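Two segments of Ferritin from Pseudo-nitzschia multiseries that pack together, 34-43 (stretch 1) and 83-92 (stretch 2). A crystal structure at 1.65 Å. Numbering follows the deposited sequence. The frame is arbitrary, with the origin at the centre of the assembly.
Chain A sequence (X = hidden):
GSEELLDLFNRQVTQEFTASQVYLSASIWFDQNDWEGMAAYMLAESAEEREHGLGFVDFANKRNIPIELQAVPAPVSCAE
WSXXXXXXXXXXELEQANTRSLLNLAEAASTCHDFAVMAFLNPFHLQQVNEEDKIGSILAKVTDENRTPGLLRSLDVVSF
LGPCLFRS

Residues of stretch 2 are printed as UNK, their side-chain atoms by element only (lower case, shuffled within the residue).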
ATOM      1  N   ASP A  34     -11.271 -21.053 -44.704  1.00 21.11           N
ATOM      2  CA  ASP A  34     -10.850 -19.746 -44.160  1.00 24.21           C
ATOM      3  C   ASP A  34     -11.910 -18.991 -43.377  1.00 25.62           C
ATOM      4  O   ASP A  34     -11.989 -17.758 -43.462  1.00 29.38           O
ATOM      5  CB  ASP A  34     -10.226 -18.908 -45.299  1.00 21.91           C
ATOM      6  CG  ASP A  34      -8.997 -19.682 -45.885  1.00 24.17           C
ATOM      7  OD1 ASP A  34      -8.096 -20.091 -45.156  1.00 30.58           O
ATOM      8  OD2 ASP A  34      -8.986 -19.924 -47.080  1.00 31.84           O
ATOM      9  N   TRP A  35     -12.732 -19.752 -42.643  1.00 20.62           N
ATOM     10  CA  TRP A  35     -13.713 -19.180 -41.716  1.00 20.80           C
ATOM     11  C   TRP A  35     -13.167 -19.445 -40.334  1.00 23.75           C
ATOM     12  O   TRP A  35     -13.735 -20.296 -39.622  1.00 22.45           O
ATOM     13  CB  TRP A  35     -15.056 -19.904 -41.875  1.00 20.48           C
ATOM     14  CG  TRP A  35     -15.682 -19.736 -43.222  1.00 19.45           C
ATOM     15  CD1 TRP A  35     -15.517 -20.548 -44.351  1.00 21.99           C
ATOM     16  CD2 TRP A  35     -16.485 -18.598 -43.677  1.00 21.04           C
ATOM     17  NE1 TRP A  35     -16.243 -20.002 -45.433  1.00 23.24           N
ATOM     18  CE2 TRP A  35     -16.827 -18.835 -45.012  1.00 23.39           C
ATOM     19  CE3 TRP A  35     -17.018 -17.457 -43.022  1.00 21.95           C
ATOM     20  CZ2 TRP A  35     -17.662 -17.944 -45.772  1.00 20.43           C
ATOM     21  CZ3 TRP A  35     -17.823 -16.580 -43.796  1.00 24.28           C
ATOM     22  CH2 TRP A  35     -18.126 -16.861 -45.106  1.00 22.03           C
ATOM     23  N   GLU A  36     -12.115 -18.736 -39.922  1.00 24.20           N
ATOM     24  CA  GLU A  36     -11.445 -19.065 -38.683  1.00 25.93           C
ATOM     25  C   GLU A  36     -12.311 -18.778 -37.457  1.00 27.14           C
ATOM     26  O   GLU A  36     -12.148 -19.512 -36.458  1.00 24.75           O
ATOM     27  CB  GLU A  36      -9.992 -18.466 -38.573  1.00 27.21           C
ATOM     28  CG  GLU A  36      -9.067 -19.229 -39.563  1.00 27.63           C
ATOM     29  CD  GLU A  36      -9.058 -18.506 -40.866  1.00 39.44           C
ATOM     30  OE1 GLU A  36      -9.849 -17.544 -40.996  1.00 35.10           O
ATOM     31  OE2 GLU A  36      -8.200 -18.821 -41.699  1.00 39.43           O
ATOM     32  N   GLY A  37     -13.231 -17.790 -37.531  1.00 23.95           N
ATOM     33  CA  GLY A  37     -14.096 -17.469 -36.394  1.00 25.15           C
ATOM     34  C   GLY A  37     -15.110 -18.619 -36.136  1.00 22.97           C
ATOM     35  O   GLY A  37     -15.218 -19.130 -35.004  1.00 23.62           O
ATOM     36  N   MET A  38     -15.738 -19.096 -37.192  1.00 20.96           N
ATOM     37  CA  MET A  38     -16.725 -20.205 -37.080  1.00 19.45           C
ATOM     38  C   MET A  38     -15.935 -21.442 -36.704  1.00 19.75           C
ATOM     39  O   MET A  38     -16.469 -22.231 -35.917  1.00 19.30           O
ATOM     40  CB  MET A  38     -17.508 -20.420 -38.419  1.00 21.68           C
ATOM     41  CG  MET A  38     -18.378 -19.180 -38.716  1.00 22.34           C
ATOM     42  SD  MET A  38     -19.179 -19.393 -40.299  1.00 22.90           S
ATOM     43  CE  MET A  38     -20.042 -17.710 -40.479  1.00 22.37           C
ATOM     44  N   ALA A  39     -14.670 -21.619 -37.163  1.00 19.20           N
ATOM     45  CA  ALA A  39     -13.929 -22.818 -36.775  1.00 18.46           C
ATOM     46  C   ALA A  39     -13.690 -22.797 -35.298  1.00 21.99           C
ATOM     47  O   ALA A  39     -13.805 -23.831 -34.632  1.00 20.72           O
ATOM     48  CB  ALA A  39     -12.606 -22.836 -37.557  1.00 20.78           C
ATOM     49  N   ALA A  40     -13.312 -21.641 -34.764  1.00 19.81           N
ATOM     50  CA  ALA A  40     -12.992 -21.616 -33.285  1.00 21.74           C
ATOM     51  C   ALA A  40     -14.239 -21.859 -32.461  1.00 20.53           C
ATOM     52  O   ALA A  40     -14.129 -22.575 -31.442  1.00 19.79           O
ATOM     53  CB  ALA A  40     -12.387 -20.242 -32.958  1.00 22.77           C
ATOM     54  N   TYR A  41     -15.424 -21.403 -32.937  1.00 19.69           N
ATOM     55  CA  TYR A  41     -16.675 -21.713 -32.265  1.00 20.97           C
ATOM     56  C   TYR A  41     -16.856 -23.223 -32.268  1.00 21.39           C
ATOM     57  O   TYR A  41     -17.233 -23.807 -31.227  1.00 20.24           O
ATOM     58  CB  TYR A  41     -17.807 -20.960 -32.906  1.00 20.63           C
ATOM     59  CG  TYR A  41     -19.103 -21.051 -32.140  1.00 26.24           C
ATOM     60  CD1 TYR A  41     -19.561 -19.944 -31.385  1.00 31.53           C
ATOM     61  CD2 TYR A  41     -19.939 -22.177 -32.253  1.00 28.05           C
ATOM     62  CE1 TYR A  41     -20.743 -19.998 -30.723  1.00 31.59           C
ATOM     63  CE2 TYR A  41     -21.115 -22.242 -31.521  1.00 28.66           C
ATOM     64  CZ  TYR A  41     -21.506 -21.167 -30.787  1.00 36.40           C
ATOM     65  OH  TYR A  41     -22.725 -21.256 -30.122  1.00 49.39           O
ATOM     66  N   MET A  42     -16.680 -23.827 -33.423  1.00 16.87           N
ATOM     67  CA  MET A  42     -16.919 -25.310 -33.507  1.00 17.99           C
ATOM     68  C   MET A  42     -15.911 -26.066 -32.583  1.00 19.66           C
ATOM     69  O   MET A  42     -16.302 -27.078 -31.939  1.00 19.70           O
ATOM     70  CB  MET A  42     -16.821 -25.808 -34.964  1.00 20.11           C
ATOM     71  CG  MET A  42     -17.859 -25.165 -35.903  1.00 20.34           C
ATOM     72  SD  MET A  42     -19.535 -25.619 -35.353  1.00 24.42           S
ATOM     73  CE  MET A  42     -20.698 -24.798 -36.506  1.00 32.48           C
ATOM     74  N   LEU A  43     -14.650 -25.647 -32.574  1.00 17.59           N
ATOM     75  CA  LEU A  43     -13.681 -26.293 -31.676  1.00 18.58           C
ATOM     76  C   LEU A  43     -14.071 -26.191 -30.180  1.00 18.22           C
ATOM     77  O   LEU A  43     -13.932 -27.177 -29.466  1.00 20.96           O
ATOM     78  CB  LEU A  43     -12.280 -25.723 -32.054  1.00 21.56           C
ATOM     79  CG  LEU A  43     -11.187 -26.562 -31.546  1.00 28.12           C
ATOM     80  CD1 LEU A  43     -11.108 -27.796 -32.460  1.00 24.53           C
ATOM     81  CD2 LEU A  43      -9.993 -25.626 -31.773  1.00 30.47           C
ATOM     82  N   UNK A  83     -21.209 -25.021 -48.080  1.00 26.20           N
ATOM     83  CA  UNK A  83     -21.210 -23.643 -47.653  1.00 23.01           C
ATOM     84  C   UNK A  83     -21.402 -23.558 -46.147  1.00 20.76           C
ATOM     85  O   UNK A  83     -21.723 -24.605 -45.547  1.00 21.37           O
ATOM     86  c   UNK A  83     -22.400 -22.907 -48.299  1.00 28.98           C
ATOM     87  o   UNK A  83     -23.597 -23.472 -47.805  1.00 31.20           O
ATOM     88  N   UNK A  84     -21.129 -22.385 -45.522  1.00 22.15           N
ATOM     89  CA  UNK A  84     -21.384 -22.287 -44.038  1.00 21.80           C
ATOM     90  C   UNK A  84     -22.795 -22.628 -43.689  1.00 22.06           C
ATOM     91  O   UNK A  84     -23.031 -23.260 -42.623  1.00 19.63           O
ATOM     92  c   UNK A  84     -20.404 -21.190 -46.029  1.00 20.46           C
ATOM     93  c   UNK A  84     -21.021 -20.837 -43.668  1.00 22.23           C
ATOM     94  c   UNK A  84     -19.934 -20.530 -44.733  1.00 23.68           C
ATOM     95  N   UNK A  85     -23.749 -22.215 -44.512  1.00 19.58           N
ATOM     96  CA  UNK A  85     -25.145 -22.597 -44.176  1.00 22.92           C
ATOM     97  C   UNK A  85     -25.362 -24.126 -44.021  1.00 20.38           C
ATOM     98  O   UNK A  85     -26.096 -24.575 -43.081  1.00 19.76           O
ATOM     99  o   UNK A  85     -28.160 -20.865 -46.544  1.00 36.29           O
ATOM    100  o   UNK A  85     -29.664 -22.326 -45.777  1.00 48.71           O
ATOM    101  c   UNK A  85     -27.502 -22.228 -44.743  1.00 31.46           C
ATOM    102  c   UNK A  85     -26.082 -22.095 -45.278  1.00 24.89           C
ATOM    103  c   UNK A  85     -28.521 -21.780 -45.784  1.00 39.40           C
ATOM    104  N   UNK A  86     -24.713 -24.929 -44.891  1.00 19.66           N
ATOM    105  CA  UNK A  86     -24.869 -26.353 -44.804  1.00 19.25           C
ATOM    106  C   UNK A  86     -24.300 -26.841 -43.467  1.00 21.94           C
ATOM    107  O   UNK A  86     -24.853 -27.775 -42.855  1.00 21.18           O
ATOM    108  c   UNK A  86     -24.581 -26.784 -47.333  1.00 23.55           C
ATOM    109  o   UNK A  86     -23.786 -26.982 -48.291  1.00 27.03           O
ATOM    110  o   UNK A  86     -25.789 -26.469 -47.480  1.00 25.27           O
ATOM    111  c   UNK A  86     -24.049 -27.054 -45.911  1.00 20.53           C
ATOM    112  N   UNK A  87     -23.150 -26.318 -43.090  1.00 18.63           N
ATOM    113  CA  UNK A  87     -22.501 -26.794 -41.866  1.00 16.62           C
ATOM    114  C   UNK A  87     -23.418 -26.425 -40.639  1.00 18.74           C
ATOM    115  O   UNK A  87     -23.714 -27.289 -39.815  1.00 18.90           O
ATOM    116  c   UNK A  87     -20.251 -26.363 -42.876  1.00 19.25           C
ATOM    117  c   UNK A  87     -21.147 -26.110 -41.629  1.00 17.61           C
ATOM    118  c   UNK A  87     -20.466 -26.792 -40.405  1.00 18.11           C
ATOM    119  N   UNK A  88     -23.828 -25.150 -40.543  1.00 18.09           N
ATOM    120  CA  UNK A  88     -24.682 -24.775 -39.402  1.00 18.23           C
ATOM    121  C   UNK A  88     -25.986 -25.556 -39.341  1.00 20.02           C
ATOM    122  O   UNK A  88     -26.470 -25.884 -38.302  1.00 18.86           O
ATOM    123  c   UNK A  88     -21.320 -21.163 -36.625  1.00 19.36           C
ATOM    124  c   UNK A  88     -24.934 -23.277 -39.463  1.00 19.77           C
ATOM    125  c   UNK A  88     -22.820 -21.838 -39.840  1.00 18.83           C
ATOM    126  c   UNK A  88     -23.199 -22.322 -37.687  1.00 19.23           C
ATOM    127  c   UNK A  88     -22.942 -22.392 -35.275  1.00 21.62           C
ATOM    128  c   UNK A  88     -21.778 -21.599 -35.410  1.00 21.02           C
ATOM    129  c   UNK A  88     -23.677 -22.759 -36.415  1.00 22.08           C
ATOM    130  c   UNK A  88     -23.683 -22.481 -39.035  1.00 20.42           C
ATOM    131  c   UNK A  88     -22.034 -21.555 -37.762  1.00 19.60           C
ATOM    132  n   UNK A  88     -21.840 -21.209 -39.072  1.00 19.57           N
ATOM    133  N   UNK A  89     -26.554 -25.861 -40.491  1.00 18.12           N
ATOM    134  CA  UNK A  89     -27.778 -26.672 -40.501  1.00 19.71           C
ATOM    135  C   UNK A  89     -27.527 -28.094 -39.963  1.00 19.71           C
ATOM    136  O   UNK A  89     -28.301 -28.642 -39.154  1.00 19.65           O
ATOM    137  n   UNK A  89     -31.524 -28.139 -40.710  1.00 30.62           N
ATOM    138  c   UNK A  89     -28.326 -26.713 -41.984  1.00 20.84           C
ATOM    139  o   UNK A  89     -31.067 -26.070 -41.485  1.00 33.82           O
ATOM    140  c   UNK A  89     -29.483 -27.759 -42.114  1.00 23.14           C
ATOM    141  c   UNK A  89     -30.788 -27.254 -41.419  1.00 28.90           C
ATOM    142  N   UNK A  90     -26.378 -28.655 -40.333  1.00 18.57           N
ATOM    143  CA  UNK A  90     -26.017 -29.956 -39.722  1.00 16.64           C
ATOM    144  C   UNK A  90     -25.788 -29.852 -38.207  1.00 16.90           C
ATOM    145  O   UNK A  90     -26.149 -30.812 -37.481  1.00 19.30           O
ATOM    146  o   UNK A  90     -25.010 -30.922 -41.723  1.00 19.44           O
ATOM    147  c   UNK A  90     -24.737 -30.510 -40.358  1.00 16.20           C
ATOM    148  N   UNK A  91     -25.213 -28.742 -37.742  1.00 16.53           N
ATOM    149  CA  UNK A  91     -24.956 -28.604 -36.290  1.00 18.12           C
ATOM    150  C   UNK A  91     -26.333 -28.429 -35.601  1.00 18.37           C
ATOM    151  O   UNK A  91     -26.553 -28.975 -34.515  1.00 18.68           O
ATOM    152  c   UNK A  91     -23.981 -27.063 -34.557  1.00 17.62           C
ATOM    153  c   UNK A  91     -24.078 -27.413 -36.027  1.00 18.72           C
ATOM    154  c   UNK A  91     -22.685 -27.702 -36.652  1.00 21.93           C
ATOM    155  c   UNK A  91     -22.089 -28.963 -36.098  1.00 20.90           C
ATOM    156  N   UNK A  92     -27.256 -27.704 -36.204  1.00 20.18           N
ATOM    157  CA  UNK A  92     -28.624 -27.619 -35.578  1.00 20.38           C
ATOM    158  C   UNK A  92     -29.235 -28.996 -35.445  1.00 20.57           C
ATOM    159  O   UNK A  92     -29.720 -29.386 -34.358  1.00 19.97           O
ATOM    160  c   UNK A  92     -30.962 -26.682 -35.850  1.00 25.96           C
ATOM    161  c   UNK A  92     -29.509 -26.726 -36.466  1.00 20.54           C
ATOM    162  c   UNK A  92     -31.004 -26.022 -34.493  1.00 25.42           C
ATOM    163  c   UNK A  92     -31.820 -25.933 -36.871  1.00 27.11           C
TER

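Position 83 carries one carbon and then one oxygen, and touches nothing on stretch 1. This is Ser83, the N-cap of the helix that follows: its OG accepts a weak bond from the backbone N of residue 86 at 3.4 Å, an amide of the first turn that also makes a weak bond to the backbone O of Ser83.

At position 84 three carbons close a ring onto the backbone nitrogen; one ring carbon lies over one face of the Trp35 ring and another nears the Met38 sulfur. This is Pro84. Proline suits a first helical turn, where its missing amide hydrogen costs no helical bond. Its CG is 3.6 Å from Trp35 CE2, a CH-pi contact, and its CB is 4.1 Å from Met38 SD.

Position 85 has three carbons, the third bearing two oxygens, and is out of reach of stretch 1: Glu85, extended with chi1 and chi2 both t and partly exposed, as suits a charged side chain.

Position 86 has two carbons, the second carrying two oxygens, again without contact. This is Asp86, whose OD2 accepts a weak bond from Ser83 N at 3.2 Å. Together with the capping bond from Asp86 N to Ser83 OG, the two residues are linked in both directions, weakly.

Position 87 shows one carbon carrying two more, a compact fork lightly touching the Met42 methyl: Val87. Buried, branched and apolar, it points toward stretch 1 and fills space beside that methyl, CG1 to Met42 CE at 4.4 Å.

Position 88 has one carbon followed by fused five- and six-membered rings holding eight carbons and a nitrogen. The Met42 methyl covers one face; Met38 and Tyr41 meet the edge. This is Trp88, whose broad indole offers both a face and an N-H. Met42 CE sits 3.4 Å from the centroid of its six-membered ring, almost on the normal. At the ring edge, Trp88 NE1 donates a nearly straight but weak hydrogen bond to Met38 SD at 3.4 Å, while Trp88 CH2 meets Tyr41 CD2 at 3.7 Å.

Position 89, three carbons ending in one oxygen and one nitrogen, is Gln89; position 90, one carbon and one oxygen, is Ser90. Both are polar, partly exposed and clear of stretch 1.

Position 91 has four carbons, forked at the first, one arm two carbons long, packed against the Met42 methyl: Ile91. Buried and pointing toward stretch 1, this branched apolar residue fills space there, CG1 3.5 Å from Met42 CE. Position 92, four carbons forked at the second, is Leu92, partly exposed and no part of this contact.

The two helices run nearly parallel, at 15°, with axes 12.5 Å apart at closest approach, so long side chains must bridge the gap. Trp88 does most, its indole reaching Met38, Tyr41 and Met42, while the Met42 methyl meets Val87, Trp88 and Ile91.

Stretch 2, residues 83-92: SPEDVWQSIL
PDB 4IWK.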